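Local coordinates for protein lectin (Pleurotus ostreatus, PDB 6T1D) that binds galactose-containing sugars such as melibiose through calcium ions held at two sites, one in each half of the chain, at residues T24-Q29 with T267-H272; P273-F278 with P325-E330. One frame throughout, in Å; residues are numbered along the deposited sequence.

Overall arrangement
Contacts 1 and 2 lie one after the other along the chain, on the same side of its centre, the centres of the two contacts about 17 Å apart; they touch where Leu271 C meets Asn276 OD1 at 3.5 Å. The centre of contact 1 lies about 12 Å from the centre of the chain, that of contact 2 about 22 Å. Both are partly buried, with four of nine touching residues buried in contact 1 and two of five in contact 2. Contact 1 (400 Å²) adds strand 26-27 to the sheet containing 264-268 through paired backbone bonds. Contact 2 (167 Å²) lays a loop against 273-278, mainly by apolar touches, where the second subunit also packs. Both lie away from the calcium and sugar sites.

Contact 1: residues T24-Q29 with T267-H272; sequences TPRQFQ and TIPNLH. Unlike the reference sequence in segment 24-29: Arg26 (reference Ser).
Arg26 and Thr267 pair across an antiparallel bridge closed by two backbone bonds. Arg26 N gives its hydrogen to Thr267 O at 3.3 Å, with an N-H...O angle of 160°, and Thr267 N reaches Arg26 O at 3.2 Å along a more bent path, 141°. This makes it a hydrogen-bonded pair, with both side chains on the same face of the sheet. There the arginine chain, bent at chi3, brings NH1 to 3.4 Å from Thr267 OG1, but the angle is too poor for a hydrogen bond. OG1 is instead joined to a water that accepts from Gln29 N. The threonine is split between two neighbours: with CG2 beside its backbone N and anti to the carbonyl carbon, the methyl meets the edge of the Phe28 ring, CG2 to CD1 3.6 Å.

Toward the other end of the segments the contact becomes van der Waals in kind. Pro25 CB lies 4.2 Å from Ile268 CG1, and Pro269 CD 3.5 Å from Thr24 O. The side chains of Pro25 and Asn270 cross at about a right angle, CD to OD1 3.6 Å; that buried oxygen has no polar partner in the model. One shell out, Val254 of strand 252-257 touches both Pro25 and Ile268, while backbone bonds join Phe28 to Ala265 and Ile268 to Ala235. Strand 26-27 is thus, within this chain, an edge strand of the antiparallel sheet, paired with 264-268 and tying the N-terminal region into the second half.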
ATOM      1  N   THR A  24      -0.442  -2.478 -22.973  1.00 31.37           N
ATOM      2  CA  THR A  24      -0.186  -1.130 -22.481  1.00 23.82           C
ATOM      3  C   THR A  24      -1.485  -0.329 -22.475  1.00 24.39           C
ATOM      4  O   THR A  24      -2.487  -0.776 -23.055  1.00 29.95           O
ATOM      5  CB  THR A  24       0.871  -0.461 -23.354  1.00 31.71           C
ATOM      6  OG1 THR A  24       0.428  -0.487 -24.717  1.00 49.02           O
ATOM      7  CG2 THR A  24       2.191  -1.202 -23.248  1.00 38.08           C
ATOM      8  N   PRO A  25      -1.535   0.819 -21.798  1.00  9.27           N
ATOM      9  CA  PRO A  25      -2.762   1.619 -21.817  1.00 17.84           C
ATOM     10  C   PRO A  25      -3.190   1.954 -23.236  1.00 29.58           C
ATOM     11  O   PRO A  25      -2.359   2.167 -24.119  1.00 33.44           O
ATOM     12  CB  PRO A  25      -2.373   2.869 -21.030  1.00 12.10           C
ATOM     13  CG  PRO A  25      -1.385   2.373 -20.066  1.00  6.39           C
ATOM     14  CD  PRO A  25      -0.578   1.332 -20.807  1.00  9.23           C
ATOM     15  N   ARG A  26      -4.505   1.964 -23.454  1.00 25.89           N
ATOM     16  CA  ARG A  26      -5.059   2.157 -24.787  1.00 25.72           C
ATOM     17  C   ARG A  26      -6.470   2.717 -24.681  1.00 30.81           C
ATOM     18  O   ARG A  26      -7.050   2.814 -23.596  1.00 35.44           O
ATOM     19  CB  ARG A  26      -5.042   0.861 -25.597  1.00 29.03           C
ATOM     20  CG  ARG A  26      -5.710  -0.278 -24.900  1.00 29.83           C
ATOM     21  CD  ARG A  26      -5.800  -1.494 -25.793  1.00 44.05           C
ATOM     22  NE  ARG A  26      -5.588  -2.719 -25.029  1.00 49.57           N
ATOM     23  CZ  ARG A  26      -6.557  -3.416 -24.449  1.00 46.83           C
ATOM     24  NH1 ARG A  26      -7.822  -2.996 -24.529  1.00 40.38           N
ATOM     25  NH2 ARG A  26      -6.252  -4.521 -23.776  1.00 40.16           N
ATOM     26  N   GLN A  27      -7.011   3.085 -25.836  1.00 19.72           N
ATOM     27  CA  GLN A  27      -8.385   3.551 -25.912  1.00  7.89           C
ATOM     28  C   GLN A  27      -9.354   2.428 -25.554  1.00 24.45           C
ATOM     29  O   GLN A  27      -9.167   1.274 -25.949  1.00 26.63           O
ATOM     30  CB  GLN A  27      -8.645   4.086 -27.316  1.00  9.15           C
ATOM     31  CG  GLN A  27     -10.053   4.470 -27.639  1.00 17.54           C
ATOM     32  CD  GLN A  27     -10.134   5.256 -28.935  1.00 33.50           C
ATOM     33  OE1 GLN A  27     -10.153   6.487 -28.919  1.00 40.50           O
ATOM     34  NE2 GLN A  27     -10.176   4.548 -30.065  1.00 38.34           N
ATOM     35  N   PHE A  28     -10.387   2.773 -24.783  1.00 26.61           N
ATOM     36  CA  PHE A  28     -11.366   1.787 -24.343  1.00 12.46           C
ATOM     37  C   PHE A  28     -12.090   1.170 -25.528  1.00 19.24           C
ATOM     38  O   PHE A  28     -12.470   1.861 -26.473  1.00 39.34           O
ATOM     39  CB  PHE A  28     -12.386   2.426 -23.396  1.00 17.30           C
ATOM     40  CG  PHE A  28     -13.538   1.522 -23.059  1.00  7.30           C
ATOM     41  CD1 PHE A  28     -13.420   0.582 -22.047  1.00 13.57           C
ATOM     42  CD2 PHE A  28     -14.726   1.607 -23.742  1.00  7.50           C
ATOM     43  CE1 PHE A  28     -14.460  -0.265 -21.734  1.00  7.41           C
ATOM     44  CE2 PHE A  28     -15.779   0.755 -23.431  1.00 21.53           C
ATOM     45  CZ  PHE A  28     -15.633  -0.182 -22.424  1.00  7.61           C
ATOM     46  N   GLN A  29     -12.276  -0.146 -25.469  1.00 21.81           N
ATOM     47  CA  GLN A  29     -12.892  -0.920 -26.539  1.00 26.98           C
ATOM     48  C   GLN A  29     -14.192  -1.538 -26.039  1.00 18.17           C
ATOM     49  O   GLN A  29     -14.160  -2.380 -25.129  1.00 22.99           O
ATOM     50  CB  GLN A  29     -11.901  -1.990 -26.989  1.00 45.35           C
ATOM     51  CG  GLN A  29     -12.352  -2.947 -28.050  1.00 60.16           C
ATOM     52  CD  GLN A  29     -11.235  -3.908 -28.402  1.00 65.40           C
ATOM     53  OE1 GLN A  29     -10.084  -3.707 -27.990  1.00 60.12           O
ATOM     54  NE2 GLN A  29     -11.559  -4.953 -29.160  1.00 62.53           N
ATOM     55  N   THR A 267      -8.793   1.865 -21.145  1.00 20.27           N
ATOM     56  CA  THR A 267      -8.557   0.714 -20.282  1.00 25.47           C
ATOM     57  C   THR A 267      -7.064   0.624 -20.013  1.00 24.14           C
ATOM     58  O   THR A 267      -6.248   0.783 -20.925  1.00 33.46           O
ATOM     59  CB  THR A 267      -9.053  -0.622 -20.884  1.00 30.77           C
ATOM     60  OG1 THR A 267      -8.843  -0.641 -22.298  1.00 60.05           O
ATOM     61  CG2 THR A 267     -10.538  -0.898 -20.582  1.00 12.74           C
ATOM     62  N   ILE A 268      -6.717   0.399 -18.753  1.00 22.71           N
ATOM     63  CA  ILE A 268      -5.333   0.228 -18.332  1.00 16.48           C
ATOM     64  C   ILE A 268      -5.167  -1.215 -17.870  1.00 33.05           C
ATOM     65  O   ILE A 268      -5.624  -1.573 -16.774  1.00 27.38           O
ATOM     66  CB  ILE A 268      -4.958   1.240 -17.241  1.00 22.48           C
ATOM     67  CG1 ILE A 268      -5.009   2.658 -17.806  1.00 17.31           C
ATOM     68  CG2 ILE A 268      -3.611   0.922 -16.605  1.00 18.71           C
ATOM     69  CD1 ILE A 268      -5.403   3.660 -16.788  1.00 15.21           C
ATOM     70  N   PRO A 269      -4.560  -2.078 -18.687  1.00 33.01           N
ATOM     71  CA  PRO A 269      -4.513  -3.513 -18.390  1.00 19.86           C
ATOM     72  C   PRO A 269      -3.275  -3.974 -17.638  1.00 26.39           C
ATOM     73  O   PRO A 269      -3.154  -5.173 -17.367  1.00 39.98           O
ATOM     74  CB  PRO A 269      -4.541  -4.122 -19.795  1.00 22.55           C
ATOM     75  CG  PRO A 269      -3.753  -3.143 -20.613  1.00 26.73           C
ATOM     76  CD  PRO A 269      -4.019  -1.777 -20.027  1.00 29.08           C
ATOM     77  N   ASN A 270      -2.370  -3.068 -17.286  1.00 18.37           N
ATOM     78  CA  ASN A 270      -1.143  -3.437 -16.598  1.00 16.35           C
ATOM     79  C   ASN A 270      -1.001  -2.717 -15.260  1.00 27.22           C
ATOM     80  O   ASN A 270       0.070  -2.179 -14.957  1.00 27.95           O
ATOM     81  CB  ASN A 270       0.063  -3.137 -17.484  1.00 25.15           C
ATOM     82  CG  ASN A 270       0.067  -1.703 -17.978  1.00 21.75           C
ATOM     83  OD1 ASN A 270      -0.994  -1.100 -18.130  1.00 26.51           O
ATOM     84  ND2 ASN A 270       1.253  -1.146 -18.224  1.00 19.93           N
ATOM     85  N   LEU A 271      -2.067  -2.661 -14.462  1.00 23.10           N
ATOM     86  CA  LEU A 271      -1.930  -2.075 -13.135  1.00 17.83           C
ATOM     87  C   LEU A 271      -0.876  -2.816 -12.323  1.00 23.83           C
ATOM     88  O   LEU A 271      -0.739  -4.041 -12.404  1.00 29.23           O
ATOM     89  CB  LEU A 271      -3.250  -2.108 -12.368  1.00 10.12           C
ATOM     90  CG  LEU A 271      -4.361  -1.158 -12.788  1.00 16.85           C
ATOM     91  CD1 LEU A 271      -5.476  -1.273 -11.772  1.00 15.10           C
ATOM     92  CD2 LEU A 271      -3.873   0.270 -12.926  1.00  5.93           C
ATOM     93  N   HIS A 272      -0.130  -2.069 -11.533  1.00 22.89           N
ATOM     94  CA  HIS A 272       0.651  -2.702 -10.490  1.00 18.49           C
ATOM     95  C   HIS A 272      -0.306  -3.357  -9.493  1.00 28.69           C
ATOM     96  O   HIS A 272      -1.391  -2.820  -9.229  1.00 41.29           O
ATOM     97  CB  HIS A 272       1.552  -1.662  -9.827  1.00  9.74           C
ATOM     98  CG  HIS A 272       2.497  -2.231  -8.822  1.00 16.82           C
ATOM     99  ND1 HIS A 272       2.205  -2.274  -7.474  1.00 23.84           N
ATOM    100  CD2 HIS A 272       3.720  -2.793  -8.965  1.00 15.29           C
ATOM    101  CE1 HIS A 272       3.219  -2.820  -6.828  1.00 19.26           C
ATOM    102  NE2 HIS A 272       4.152  -3.142  -7.708  1.00 21.79           N
TER
HETATM  103  O   HOH W   1     -10.368  -2.135 -23.986  1.00 21.43           O

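Contact 2: residues P273-F278 with P325-E330; sequences PTFNTF and PPLIDE
The Phe275 ring takes two different neighbours from the 325-330 loop. Pro326 CB sits at its edge, near the ring plane and 4.0 Å from CE1, whereas Leu327 CD2 approaches obliquely to 3.5 Å from CZ. In the fold, residues 325-330 belong to the loop between strands 314-316 and 334-341 of the seven-stranded antiparallel sheet, and they pack on the segment that leads into strand 276-284 of that same sheet.

Phe275 CG lies anti to the backbone N (chi1 -173°), which extends the side chain toward the loop. Leu327 meets the ring through just one of its methyls. The apolar patch continues into the dimer interface, where Phe275 of the second subunit meets this ring with the planes inclined at about 40°, Leu327 of that subunit packs on Phe275 as well, and Asp329 forms a salt bridge to Lys20 of the same subunit.

Two residues further on, Thr277 presses against the backbone of Pro326, their CA atoms 5.2 Å apart and Thr277 CB 3.8 Å from Pro326 CA. Arg222 of strand 217-225 bonds to the carbonyl oxygens of both Pro325 and Pro326 and forms a salt bridge with Glu330, adding polar bonds to the apolar touches. Thr277 OG1 is hydrogen-bonded to Thr224 OG1, and at 3.4 Å from Pro326 O it has at most a weak, unsettled bond to the loop.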
ATOM      1  N   PRO A 273       0.019  -4.540  -8.971  1.00 25.10           N
ATOM      2  CA  PRO A 273      -0.992  -5.289  -8.201  1.00 18.27           C
ATOM      3  C   PRO A 273      -1.391  -4.682  -6.854  1.00 14.36           C
ATOM      4  O   PRO A 273      -2.485  -5.009  -6.378  1.00 21.15           O
ATOM      5  CB  PRO A 273      -0.355  -6.676  -8.036  1.00  7.39           C
ATOM      6  CG  PRO A 273       1.107  -6.476  -8.292  1.00  9.37           C
ATOM      7  CD  PRO A 273       1.192  -5.366  -9.300  1.00 22.12           C
ATOM      8  N   THR A 274      -0.604  -3.792  -6.237  1.00 17.65           N
ATOM      9  CA  THR A 274      -1.033  -3.268  -4.934  1.00 22.72           C
ATOM     10  C   THR A 274      -1.066  -1.739  -4.874  1.00 26.88           C
ATOM     11  O   THR A 274      -1.832  -1.180  -4.078  1.00 29.15           O
ATOM     12  CB  THR A 274      -0.151  -3.777  -3.776  1.00 22.18           C
ATOM     13  OG1 THR A 274       1.106  -3.094  -3.767  1.00 34.66           O
ATOM     14  CG2 THR A 274       0.115  -5.236  -3.895  1.00  7.17           C
ATOM     15  N   PHE A 275      -0.243  -1.048  -5.676  1.00 11.72           N
ATOM     16  CA  PHE A 275      -0.051   0.396  -5.540  1.00  6.99           C
ATOM     17  C   PHE A 275      -0.059   1.036  -6.917  1.00 10.03           C
ATOM     18  O   PHE A 275       0.787   0.704  -7.747  1.00 22.82           O
ATOM     19  CB  PHE A 275       1.273   0.683  -4.821  1.00 18.56           C
ATOM     20  CG  PHE A 275       1.505   2.134  -4.478  1.00 17.68           C
ATOM     21  CD1 PHE A 275       2.014   3.016  -5.427  1.00 11.15           C
ATOM     22  CD2 PHE A 275       1.270   2.607  -3.192  1.00 16.18           C
ATOM     23  CE1 PHE A 275       2.250   4.352  -5.113  1.00  8.10           C
ATOM     24  CE2 PHE A 275       1.518   3.946  -2.874  1.00 22.56           C
ATOM     25  CZ  PHE A 275       2.011   4.810  -3.841  1.00 10.63           C
ATOM     26  N   ASN A 276      -1.012   1.944  -7.166  1.00 16.53           N
ATOM     27  CA  ASN A 276      -1.133   2.614  -8.460  1.00 11.31           C
ATOM     28  C   ASN A 276      -1.483   4.076  -8.259  1.00 11.75           C
ATOM     29  O   ASN A 276      -2.379   4.391  -7.469  1.00 18.47           O
ATOM     30  CB  ASN A 276      -2.225   1.997  -9.324  1.00  5.84           C
ATOM     31  CG  ASN A 276      -1.986   0.542  -9.609  1.00 19.69           C
ATOM     32  OD1 ASN A 276      -1.218   0.182 -10.512  1.00 17.74           O
ATOM     33  ND2 ASN A 276      -2.675  -0.320  -8.852  1.00 13.67           N
ATOM     34  N   THR A 277      -0.809   4.957  -9.010  1.00 14.52           N
ATOM     35  CA  THR A 277      -0.981   6.409  -8.928  1.00  6.20           C
ATOM     36  C   THR A 277      -1.421   6.950 -10.280  1.00 14.70           C
ATOM     37  O   THR A 277      -0.741   6.731 -11.288  1.00 27.83           O
ATOM     38  CB  THR A 277       0.315   7.093  -8.494  1.00 14.25           C
ATOM     39  OG1 THR A 277       0.497   6.955  -7.082  1.00 15.32           O
ATOM     40  CG2 THR A 277       0.300   8.565  -8.875  1.00 15.31           C
ATOM     41  N   PHE A 278      -2.567   7.628 -10.311  1.00 13.89           N
ATOM     42  CA  PHE A 278      -3.057   8.281 -11.520  1.00  9.79           C
ATOM     43  C   PHE A 278      -2.744   9.766 -11.412  1.00 16.60           C
ATOM     44  O   PHE A 278      -2.959  10.373 -10.359  1.00 33.41           O
ATOM     45  CB  PHE A 278      -4.559   8.070 -11.695  1.00 11.62           C
ATOM     46  CG  PHE A 278      -4.992   6.626 -11.572  1.00 14.88           C
ATOM     47  CD1 PHE A 278      -5.235   6.075 -10.319  1.00 13.98           C
ATOM     48  CD2 PHE A 278      -5.191   5.836 -12.692  1.00 10.10           C
ATOM     49  CE1 PHE A 278      -5.649   4.749 -10.177  1.00  9.11           C
ATOM     50  CE2 PHE A 278      -5.607   4.523 -12.556  1.00 23.78           C
ATOM     51  CZ  PHE A 278      -5.839   3.979 -11.291  1.00 12.51           C
ATOM     52  N   PRO A 325       5.446  10.494 -11.464  1.00 49.93           N
ATOM     53  CA  PRO A 325       5.894   9.220 -10.870  1.00 46.23           C
ATOM     54  C   PRO A 325       5.037   8.799  -9.693  1.00 41.56           C
ATOM     55  O   PRO A 325       4.406   9.644  -9.036  1.00 36.69           O
ATOM     56  CB  PRO A 325       7.335   9.524 -10.429  1.00 41.62           C
ATOM     57  CG  PRO A 325       7.830  10.398 -11.420  1.00 42.72           C
ATOM     58  CD  PRO A 325       6.640  11.320 -11.745  1.00 63.21           C
ATOM     59  N   PRO A 326       4.990   7.476  -9.393  1.00 29.32           N
ATOM     60  CA  PRO A 326       4.111   6.972  -8.327  1.00 26.58           C
ATOM     61  C   PRO A 326       4.460   7.496  -6.946  1.00 31.04           C
ATOM     62  O   PRO A 326       3.612   8.067  -6.253  1.00 45.93           O
ATOM     63  CB  PRO A 326       4.309   5.455  -8.396  1.00 30.42           C
ATOM     64  CG  PRO A 326       4.886   5.190  -9.773  1.00 23.87           C
ATOM     65  CD  PRO A 326       5.711   6.390 -10.080  1.00 18.89           C
ATOM     66  N   LEU A 327       5.699   7.295  -6.526  1.00 27.64           N
ATOM     67  CA  LEU A 327       6.158   7.783  -5.235  1.00 15.68           C
ATOM     68  C   LEU A 327       6.855   9.115  -5.436  1.00 30.95           C
ATOM     69  O   LEU A 327       7.903   9.185  -6.086  1.00 49.31           O
ATOM     70  CB  LEU A 327       7.095   6.798  -4.547  1.00 23.70           C
ATOM     71  CG  LEU A 327       6.500   5.523  -4.004  1.00 22.44           C
ATOM     72  CD1 LEU A 327       7.523   4.885  -3.092  1.00 21.75           C
ATOM     73  CD2 LEU A 327       5.302   5.960  -3.208  1.00 29.56           C
ATOM     74  N   ILE A 328       6.267  10.167  -4.877  1.00 26.34           N
ATOM     75  CA  ILE A 328       6.911  11.463  -4.749  1.00 17.18           C
ATOM     76  C   ILE A 328       6.444  12.032  -3.423  1.00 27.59           C
ATOM     77  O   ILE A 328       5.477  11.555  -2.827  1.00 42.82           O
ATOM     78  CB  ILE A 328       6.576  12.441  -5.894  1.00 17.32           C
ATOM     79  CG1 ILE A 328       5.118  12.860  -5.827  1.00 22.08           C
ATOM     80  CG2 ILE A 328       6.857  11.821  -7.256  1.00 24.04           C
ATOM     81  CD1 ILE A 328       4.793  13.964  -6.799  1.00 29.51           C
ATOM     82  N   ASP A 329       7.162  13.042  -2.948  1.00 36.95           N
ATOM     83  CA  ASP A 329       6.810  13.728  -1.709  1.00 36.51           C
ATOM     84  C   ASP A 329       5.673  14.704  -1.991  1.00 39.68           C
ATOM     85  O   ASP A 329       5.883  15.749  -2.618  1.00 39.27           O
ATOM     86  CB  ASP A 329       8.033  14.437  -1.138  1.00 27.63           C
ATOM     87  CG  ASP A 329       7.771  15.053   0.219  1.00 39.00           C
ATOM     88  OD1 ASP A 329       6.593  15.082   0.666  1.00 31.39           O
ATOM     89  OD2 ASP A 329       8.752  15.524   0.838  1.00 52.76           O
ATOM     90  N   GLU A 330       4.464  14.371  -1.529  1.00 26.55           N
ATOM     91  CA  GLU A 330       3.305  15.232  -1.772  1.00 29.18           C
ATOM     92  C   GLU A 330       3.192  16.377  -0.772  1.00 38.63           C
ATOM     93  O   GLU A 330       2.082  16.783  -0.416  1.00 42.09           O
ATOM     94  CB  GLU A 330       2.031  14.390  -1.781  1.00 26.60           C
ATOM     95  CG  GLU A 330       1.851  13.557  -3.044  1.00 30.30           C
ATOM     96  CD  GLU A 330       0.646  12.630  -2.977  1.00 34.20           C
ATOM     97  OE1 GLU A 330       0.150  12.376  -1.857  1.00 35.42           O
ATOM     98  OE2 GLU A 330       0.197  12.155  -4.045  1.00 36.09           O
TER